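Long-range contact in terminal uridylyltransferase 1 (Trypanosoma brucei, PDB 5HZD), which catalyses the addition of uridines from UTP to the 3' ends of guide RNAs and other RNAs during mitochondrial RNA editing: residues His169-Ser181 against Glu279-Ala291. Numbering follows the deposited sequence.
Sequences HARVPIIKHHASS and ELYNIDFDLSFRA
Val172 lays both methyl branches against one face of the Arg290 guanidinium, CG2 coming within 3.6 Å of NH1, while NE of that arginine is engaged by Glu143 in a salt bridge. At Pro173 the strands have not yet joined, and a water bridges its carbonyl to the Phe289 amide. True pairing begins at Ile175, whose N and O both bond to Leu287 (N to O 2.9 Å, O to N 2.8 Å). This is the antiparallel pairing of 174-177 with 285-288 in the mixed sheet of the nucleotidyltransferase palm; the second strand continues the sheet beside 124-129, whose Asp125 is, by similarity, a catalytic magnesium ligand near Asp286. Lys176 runs alongside Asp286, its chain bent at chi3 (76°) and chi4 so that NZ reaches OD1 at 2.9 Å from the syn side; a water also links NZ to OD2. On the other face, shared with Ile175 and Leu287, His177 sets CB over the centre of the Phe285 ring, 3.5 Å from the centroid. Its imidazole, with CG anti to the backbone N (chi1 174°), sends ND1 to Ile283 O at 2.8 Å, the acceptor lying in the ring plane. Ala179 N then donates to Asp284 OD1 (2.8 Å), and the same carboxylate lies against Asp123, probably a magnesium ligand.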
ATOM      1  N   HIS A 169     -17.958   0.125 -10.332  1.00 30.30           N
ATOM      2  CA  HIS A 169     -18.898  -0.761  -9.639  1.00 38.11           C
ATOM      3  C   HIS A 169     -18.298  -1.728  -8.604  1.00 40.33           C
ATOM      4  O   HIS A 169     -19.009  -2.565  -8.057  1.00 46.92           O
ATOM      5  CB  HIS A 169     -19.749  -1.518 -10.662  1.00 44.27           C
ATOM      6  CG  HIS A 169     -20.752  -0.653 -11.364  1.00 51.78           C
ATOM      7  ND1 HIS A 169     -21.998  -0.381 -10.840  1.00 55.21           N
ATOM      8  CD2 HIS A 169     -20.687   0.015 -12.540  1.00 55.37           C
ATOM      9  CE1 HIS A 169     -22.661   0.409 -11.665  1.00 57.20           C
ATOM     10  NE2 HIS A 169     -21.888   0.665 -12.706  1.00 57.37           N
ATOM     11  N   ALA A 170     -17.008  -1.606  -8.321  1.00 34.27           N
ATOM     12  CA  ALA A 170     -16.412  -2.342  -7.212  1.00 32.62           C
ATOM     13  C   ALA A 170     -17.048  -1.890  -5.892  1.00 34.04           C
ATOM     14  O   ALA A 170     -17.774  -0.895  -5.858  1.00 34.04           O
ATOM     15  CB  ALA A 170     -14.934  -2.108  -7.173  1.00 28.20           C
ATOM     16  N   ARG A 171     -16.767  -2.608  -4.806  1.00 36.92           N
ATOM     17  CA  ARG A 171     -17.319  -2.252  -3.501  1.00 38.72           C
ATOM     18  C   ARG A 171     -16.830  -0.856  -3.131  1.00 35.04           C
ATOM     19  O   ARG A 171     -17.558  -0.049  -2.544  1.00 34.81           O
ATOM     20  CB  ARG A 171     -16.879  -3.267  -2.445  1.00 46.65           C
ATOM     21  CG  ARG A 171     -17.916  -3.546  -1.364  1.00 54.96           C
ATOM     22  CD  ARG A 171     -17.330  -4.431  -0.270  1.00 58.79           C
ATOM     23  NE  ARG A 171     -15.996  -3.978   0.134  1.00 60.13           N
ATOM     24  CZ  ARG A 171     -15.761  -3.028   1.036  1.00 59.78           C
ATOM     25  NH1 ARG A 171     -16.770  -2.416   1.640  1.00 60.71           N
ATOM     26  NH2 ARG A 171     -14.512  -2.688   1.336  1.00 57.84           N
ATOM     27  N   VAL A 172     -15.580  -0.588  -3.488  1.00 32.22           N
ATOM     28  CA  VAL A 172     -15.016   0.748  -3.397  1.00 30.85           C
ATOM     29  C   VAL A 172     -14.672   1.144  -4.836  1.00 22.67           C
ATOM     30  O   VAL A 172     -13.688   0.649  -5.386  1.00 21.91           O
ATOM     31  CB  VAL A 172     -13.744   0.767  -2.532  1.00 35.53           C
ATOM     32  CG1 VAL A 172     -13.236   2.179  -2.367  1.00 34.35           C
ATOM     33  CG2 VAL A 172     -14.016   0.154  -1.158  1.00 43.20           C
ATOM     34  N   PRO A 173     -15.502   1.996  -5.470  1.00 20.65           N
ATOM     35  CA  PRO A 173     -15.161   2.349  -6.852  1.00 16.21           C
ATOM     36  C   PRO A 173     -13.861   3.124  -6.925  1.00 16.83           C
ATOM     37  O   PRO A 173     -13.581   3.984  -6.085  1.00 18.14           O
ATOM     38  CB  PRO A 173     -16.312   3.268  -7.271  1.00 16.73           C
ATOM     39  CG  PRO A 173     -17.453   2.845  -6.355  1.00 20.22           C
ATOM     40  CD  PRO A 173     -16.776   2.601  -5.051  1.00 18.62           C
ATOM     41  N   ILE A 174     -13.043   2.800  -7.921  1.00 13.87           N
ATOM     42  CA  ILE A 174     -11.731   3.423  -8.069  1.00 13.08           C
ATOM     43  C   ILE A 174     -11.415   3.568  -9.549  1.00 12.18           C
ATOM     44  O   ILE A 174     -12.134   3.047 -10.408  1.00 13.65           O
ATOM     45  CB  ILE A 174     -10.600   2.604  -7.408  1.00 14.64           C
ATOM     46  CG1 ILE A 174     -10.547   1.191  -8.003  1.00 18.07           C
ATOM     47  CG2 ILE A 174     -10.799   2.511  -5.900  1.00 15.90           C
ATOM     48  CD1 ILE A 174      -9.242   0.445  -7.620  1.00 16.70           C
ATOM     49  N   ILE A 175     -10.358   4.327  -9.838  1.00 11.73           N
ATOM     50  CA  ILE A 175      -9.755   4.345 -11.163  1.00 11.84           C
ATOM     51  C   ILE A 175      -8.379   3.725 -11.038  1.00 14.32           C
ATOM     52  O   ILE A 175      -7.593   4.130 -10.200  1.00 14.10           O
ATOM     53  CB  ILE A 175      -9.575   5.799 -11.688  1.00 11.93           C
ATOM     54  CG1 ILE A 175     -10.945   6.470 -11.881  1.00 12.95           C
ATOM     55  CG2 ILE A 175      -8.819   5.760 -13.041  1.00 13.67           C
ATOM     56  CD1 ILE A 175     -10.834   7.975 -12.181  1.00 13.94           C
ATOM     57  N   LYS A 176      -8.084   2.726 -11.855  1.00 13.03           N
ATOM     58  CA  LYS A 176      -6.739   2.155 -11.878  1.00 13.93           C
ATOM     59  C   LYS A 176      -6.037   2.644 -13.114  1.00 13.51           C
ATOM     60  O   LYS A 176      -6.590   2.601 -14.222  1.00 18.09           O
ATOM     61  CB  LYS A 176      -6.812   0.619 -11.940  1.00 15.48           C
ATOM     62  CG  LYS A 176      -7.161  -0.024 -10.570  1.00 22.03           C
ATOM     63  CD  LYS A 176      -7.090  -1.554 -10.655  1.00 24.01           C
ATOM     64  CE  LYS A 176      -5.658  -2.025 -10.654  1.00 28.38           C
ATOM     65  NZ  LYS A 176      -5.130  -1.943  -9.242  1.00 27.08           N
ATOM     66  N   HIS A 177      -4.809   3.126 -12.957  1.00 11.65           N
ATOM     67  CA  HIS A 177      -4.000   3.472 -14.107  1.00 11.87           C
ATOM     68  C   HIS A 177      -2.845   2.498 -14.250  1.00 14.55           C
ATOM     69  O   HIS A 177      -2.085   2.266 -13.298  1.00 14.63           O
ATOM     70  CB  HIS A 177      -3.467   4.914 -13.973  1.00 12.31           C
ATOM     71  CG  HIS A 177      -2.515   5.280 -15.068  1.00 13.17           C
ATOM     72  ND1 HIS A 177      -1.147   5.323 -14.882  1.00 14.47           N
ATOM     73  CD2 HIS A 177      -2.727   5.527 -16.386  1.00 13.93           C
ATOM     74  CE1 HIS A 177      -0.569   5.644 -16.028  1.00 17.47           C
ATOM     75  NE2 HIS A 177      -1.503   5.751 -16.958  1.00 15.83           N
ATOM     76  N   HIS A 178      -2.752   1.877 -15.420  1.00 14.26           N
ATOM     77  CA  HIS A 178      -1.706   0.898 -15.708  1.00 15.17           C
ATOM     78  C   HIS A 178      -0.701   1.530 -16.669  1.00 15.78           C
ATOM     79  O   HIS A 178      -0.996   1.732 -17.841  1.00 20.51           O
ATOM     80  CB  HIS A 178      -2.314  -0.330 -16.399  1.00 16.09           C
ATOM     81  CG  HIS A 178      -3.459  -0.952 -15.672  1.00 19.74           C
ATOM     82  ND1 HIS A 178      -3.287  -1.929 -14.715  1.00 26.15           N
ATOM     83  CD2 HIS A 178      -4.798  -0.763 -15.787  1.00 15.91           C
ATOM     84  CE1 HIS A 178      -4.470  -2.303 -14.253  1.00 24.64           C
ATOM     85  NE2 HIS A 178      -5.403  -1.620 -14.896  1.00 22.74           N
ATOM     86  N   ALA A 179       0.504   1.820 -16.187  1.00 17.14           N
ATOM     87  CA  ALA A 179       1.500   2.474 -17.032  1.00 18.67           C
ATOM     88  C   ALA A 179       2.096   1.544 -18.048  1.00 17.53           C
ATOM     89  O   ALA A 179       2.418   0.398 -17.737  1.00 21.22           O
ATOM     90  CB  ALA A 179       2.625   3.055 -16.182  1.00 19.78           C
ATOM     91  N   SER A 180       2.258   2.045 -19.261  1.00 15.43           N
ATOM     92  CA  SER A 180       2.976   1.312 -20.296  1.00 18.69           C
ATOM     93  C   SER A 180       4.469   1.307 -19.980  1.00 25.29           C
ATOM     94  O   SER A 180       4.973   2.182 -19.272  1.00 28.52           O
ATOM     95  CB  SER A 180       2.743   1.956 -21.659  1.00 22.50           C
ATOM     96  OG  SER A 180       1.370   1.926 -21.999  1.00 22.41           O
ATOM     97  N   SER A 181       5.187   0.321 -20.489  1.00 25.43           N
ATOM     98  CA  SER A 181       6.636   0.330 -20.311  1.00 35.46           C
ATOM     99  C   SER A 181       7.246   0.691 -21.647  1.00 41.81           C
ATOM    100  O   SER A 181       6.819   0.183 -22.678  1.00 45.76           O
ATOM    101  CB  SER A 181       7.152  -1.018 -19.798  1.00 39.92           C
ATOM    102  OG  SER A 181       6.763  -2.076 -20.651  1.00 45.51           O
ATOM    103  N   GLU A 279       5.219  12.913 -14.983  1.00 14.65           N
ATOM    104  CA  GLU A 279       5.257  11.774 -14.036  1.00 14.79           C
ATOM    105  C   GLU A 279       3.959  10.965 -13.920  1.00 15.63           C
ATOM    106  O   GLU A 279       3.981   9.722 -13.877  1.00 16.53           O
ATOM    107  CB  GLU A 279       5.724  12.263 -12.654  1.00 14.31           C
ATOM    108  CG  GLU A 279       7.224  12.643 -12.567  1.00 13.26           C
ATOM    109  CD  GLU A 279       7.560  14.059 -13.044  1.00 16.94           C
ATOM    110  OE1 GLU A 279       6.673  14.814 -13.534  1.00 17.01           O
ATOM    111  OE2 GLU A 279       8.740  14.457 -12.945  1.00 20.06           O
ATOM    112  N   LEU A 280       2.817  11.651 -13.872  1.00 14.38           N
ATOM    113  CA  LEU A 280       1.545  10.980 -13.633  1.00 12.54           C
ATOM    114  C   LEU A 280       1.241   9.942 -14.721  1.00 15.15           C
ATOM    115  O   LEU A 280       0.575   8.921 -14.468  1.00 15.63           O
ATOM    116  CB  LEU A 280       0.428  12.028 -13.539  1.00 12.44           C
ATOM    117  CG  LEU A 280      -0.942  11.477 -13.169  1.00 12.56           C
ATOM    118  CD1 LEU A 280      -0.953  10.934 -11.733  1.00 13.02           C
ATOM    119  CD2 LEU A 280      -2.051  12.504 -13.355  1.00 14.73           C
ATOM    120  N   TYR A 281       1.751  10.176 -15.922  1.00 13.31           N
ATOM    121  CA  TYR A 281       1.490   9.257 -17.041  1.00 15.86           C
ATOM    122  C   TYR A 281       2.316   7.988 -16.944  1.00 18.26           C
ATOM    123  O   TYR A 281       2.040   7.000 -17.626  1.00 19.43           O
ATOM    124  CB  TYR A 281       1.820   9.929 -18.386  1.00 15.72           C
ATOM    125  CG  TYR A 281       0.927  11.066 -18.761  1.00 14.27           C
ATOM    126  CD1 TYR A 281      -0.190  10.863 -19.578  1.00 21.36           C
ATOM    127  CD2 TYR A 281       1.181  12.354 -18.311  1.00 14.90           C
ATOM    128  CE1 TYR A 281      -1.007  11.924 -19.935  1.00 18.49           C
ATOM    129  CE2 TYR A 281       0.346  13.421 -18.657  1.00 18.70           C
ATOM    130  CZ  TYR A 281      -0.739  13.202 -19.459  1.00 23.26           C
ATOM    131  OH  TYR A 281      -1.516  14.299 -19.786  1.00 27.93           O
ATOM    132  N   ASN A 282       3.339   7.999 -16.106  1.00 15.66           N
ATOM    133  CA  ASN A 282       4.361   6.975 -16.132  1.00 16.55           C
ATOM    134  C   ASN A 282       4.310   6.028 -14.942  1.00 15.96           C
ATOM    135  O   ASN A 282       5.125   5.109 -14.843  1.00 23.01           O
ATOM    136  CB  ASN A 282       5.734   7.647 -16.148  1.00 18.78           C
ATOM    137  CG  ASN A 282       5.918   8.556 -17.340  1.00 23.80           C
ATOM    138  OD1 ASN A 282       5.346   8.323 -18.405  1.00 28.82           O
ATOM    139  ND2 ASN A 282       6.733   9.598 -17.178  1.00 27.98           N
ATOM    140  N   ILE A 283       3.377   6.254 -14.027  1.00 15.13           N
ATOM    141  CA  ILE A 283       3.310   5.472 -12.819  1.00 14.97           C
ATOM    142  C   ILE A 283       1.997   4.703 -12.691  1.00 16.88           C
ATOM    143  O   ILE A 283       0.935   5.195 -13.071  1.00 18.58           O
ATOM    144  CB  ILE A 283       3.527   6.364 -11.577  1.00 19.42           C
ATOM    145  CG1 ILE A 283       2.436   7.402 -11.443  1.00 24.70           C
ATOM    146  CG2 ILE A 283       4.913   7.019 -11.601  1.00 19.33           C
ATOM    147  CD1 ILE A 283       2.503   8.097 -10.095  1.00 30.85           C
ATOM    148  N   ASP A 284       2.067   3.499 -12.139  1.00 13.34           N
ATOM    149  CA  ASP A 284       0.865   2.753 -11.801  1.00 12.20           C
ATOM    150  C   ASP A 284       0.243   3.380 -10.578  1.00 16.30           C
ATOM    151  O   ASP A 284       0.949   3.648  -9.591  1.00 17.31           O
ATOM    152  CB  ASP A 284       1.203   1.292 -11.436  1.00 15.42           C
ATOM    153  CG  ASP A 284       1.680   0.457 -12.612  1.00 24.45           C
ATOM    154  OD1 ASP A 284       1.237   0.644 -13.753  1.00 21.19           O
ATOM    155  OD2 ASP A 284       2.505  -0.451 -12.371  1.00 30.35           O
ATOM    156  N   PHE A 285      -1.061   3.619 -10.616  1.00 12.15           N
ATOM    157  CA  PHE A 285      -1.769   4.162  -9.446  1.00 10.91           C
ATOM    158  C   PHE A 285      -3.204   3.729  -9.357  1.00 13.67           C
ATOM    159  O   PHE A 285      -3.816   3.350 -10.368  1.00 15.10           O
ATOM    160  CB  PHE A 285      -1.639   5.716  -9.360  1.00 13.45           C
ATOM    161  CG  PHE A 285      -2.337   6.494 -10.470  1.00 11.91           C
ATOM    162  CD1 PHE A 285      -3.722   6.730 -10.425  1.00 13.86           C
ATOM    163  CD2 PHE A 285      -1.603   7.036 -11.521  1.00 13.24           C
ATOM    164  CE1 PHE A 285      -4.368   7.468 -11.421  1.00 11.94           C
ATOM    165  CE2 PHE A 285      -2.241   7.803 -12.499  1.00 13.78           C
ATOM    166  CZ  PHE A 285      -3.622   7.992 -12.461  1.00 13.47           C
ATOM    167  N   ASP A 286      -3.718   3.715  -8.121  1.00 11.45           N
ATOM    168  CA  ASP A 286      -5.143   3.520  -7.875  1.00 12.03           C
ATOM    169  C   ASP A 286      -5.650   4.825  -7.280  1.00 13.00           C
ATOM    170  O   ASP A 286      -5.083   5.330  -6.301  1.00 14.12           O
ATOM    171  CB  ASP A 286      -5.420   2.425  -6.846  1.00 18.44           C
ATOM    172  CG  ASP A 286      -5.097   1.028  -7.357  1.00 23.80           C
ATOM    173  OD1 ASP A 286      -4.800   0.846  -8.566  1.00 20.54           O
ATOM    174  OD2 ASP A 286      -5.148   0.102  -6.516  1.00 25.04           O
ATOM    175  N   LEU A 287      -6.721   5.356  -7.862  1.00 11.51           N
ATOM    176  CA  LEU A 287      -7.350   6.598  -7.402  1.00 11.29           C
ATOM    177  C   LEU A 287      -8.695   6.280  -6.740  1.00 12.94           C
ATOM    178  O   LEU A 287      -9.565   5.665  -7.334  1.00 13.29           O
ATOM    179  CB  LEU A 287      -7.497   7.537  -8.615  1.00 13.68           C
ATOM    180  CG  LEU A 287      -8.019   8.956  -8.402  1.00 13.37           C
ATOM    181  CD1 LEU A 287      -7.777   9.764  -9.647  1.00 16.60           C
ATOM    182  CD2 LEU A 287      -9.509   8.968  -8.059  1.00 13.82           C
ATOM    183  N   SER A 288      -8.846   6.685  -5.484  1.00 11.16           N
ATOM    184  CA  SER A 288     -10.056   6.454  -4.715  1.00 11.82           C
ATOM    185  C   SER A 288     -10.492   7.736  -4.047  1.00 12.14           C
ATOM    186  O   SER A 288      -9.795   8.761  -4.137  1.00 13.06           O
ATOM    187  CB  SER A 288      -9.798   5.380  -3.653  1.00 15.91           C
ATOM    188  OG  SER A 288      -8.695   5.758  -2.821  1.00 17.89           O
ATOM    189  N   PHE A 289     -11.646   7.678  -3.376  1.00 15.24           N
ATOM    190  CA  PHE A 289     -12.291   8.894  -2.888  1.00 13.89           C
ATOM    191  C   PHE A 289     -12.530   8.892  -1.389  1.00 15.53           C
ATOM    192  O   PHE A 289     -13.230   9.766  -0.855  1.00 15.95           O
ATOM    193  CB  PHE A 289     -13.611   9.112  -3.639  1.00 15.85           C
ATOM    194  CG  PHE A 289     -13.429   9.277  -5.114  1.00 15.90           C
ATOM    195  CD1 PHE A 289     -13.112  10.522  -5.645  1.00 13.67           C
ATOM    196  CD2 PHE A 289     -13.514   8.178  -5.971  1.00 15.74           C
ATOM    197  CE1 PHE A 289     -12.922  10.704  -7.001  1.00 15.53           C
ATOM    198  CE2 PHE A 289     -13.313   8.346  -7.326  1.00 18.10           C
ATOM    199  CZ  PHE A 289     -13.013   9.598  -7.846  1.00 18.52           C
ATOM    200  N   ARG A 290     -11.959   7.900  -0.714  1.00 19.09           N
ATOM    201  CA  ARG A 290     -12.155   7.769   0.725  1.00 16.43           C
ATOM    202  C   ARG A 290     -10.895   8.045   1.521  1.00 16.12           C
ATOM    203  O   ARG A 290      -9.784   7.950   1.010  1.00 18.69           O
ATOM    204  CB  ARG A 290     -12.645   6.350   1.039  1.00 18.36           C
ATOM    205  CG  ARG A 290     -13.914   6.006   0.256  1.00 19.33           C
ATOM    206  CD  ARG A 290     -14.493   4.660   0.653  1.00 19.76           C
ATOM    207  NE  ARG A 290     -15.604   4.314  -0.230  1.00 21.82           N
ATOM    208  CZ  ARG A 290     -16.339   3.215  -0.091  1.00 27.09           C
ATOM    209  NH1 ARG A 290     -16.063   2.362   0.888  1.00 30.25           N
ATOM    210  NH2 ARG A 290     -17.337   2.968  -0.927  1.00 26.48           N
ATOM    211  N   ALA A 291     -11.063   8.372   2.797  1.00 19.48           N
ATOM    212  CA  ALA A 291      -9.927   8.773   3.629  1.00 18.71           C
ATOM    213  C   ALA A 291      -9.330   7.650   4.464  1.00 16.96           C
ATOM    214  O   ALA A 291      -8.238   7.813   5.012  1.00 18.31           O
ATOM    215  CB  ALA A 291     -10.322   9.932   4.535  1.00 21.40           C
TER
HETATM  216  O   HOH W   1     -13.369   5.413  -3.684  1.00 20.48           O
HETATM  217  O   HOH W   2      -6.399  -2.664  -7.077  1.00 45.48           O
HETATM  218  O   HOH W   3      -0.647   6.584 -19.329  1.00 22.21           O
HETATM  219  O   HOH W   4       2.397  -1.142 -15.418  1.00 26.18           O
HETATM  220  O   HOH W   5       1.809   4.809 -19.743  1.00 25.79           O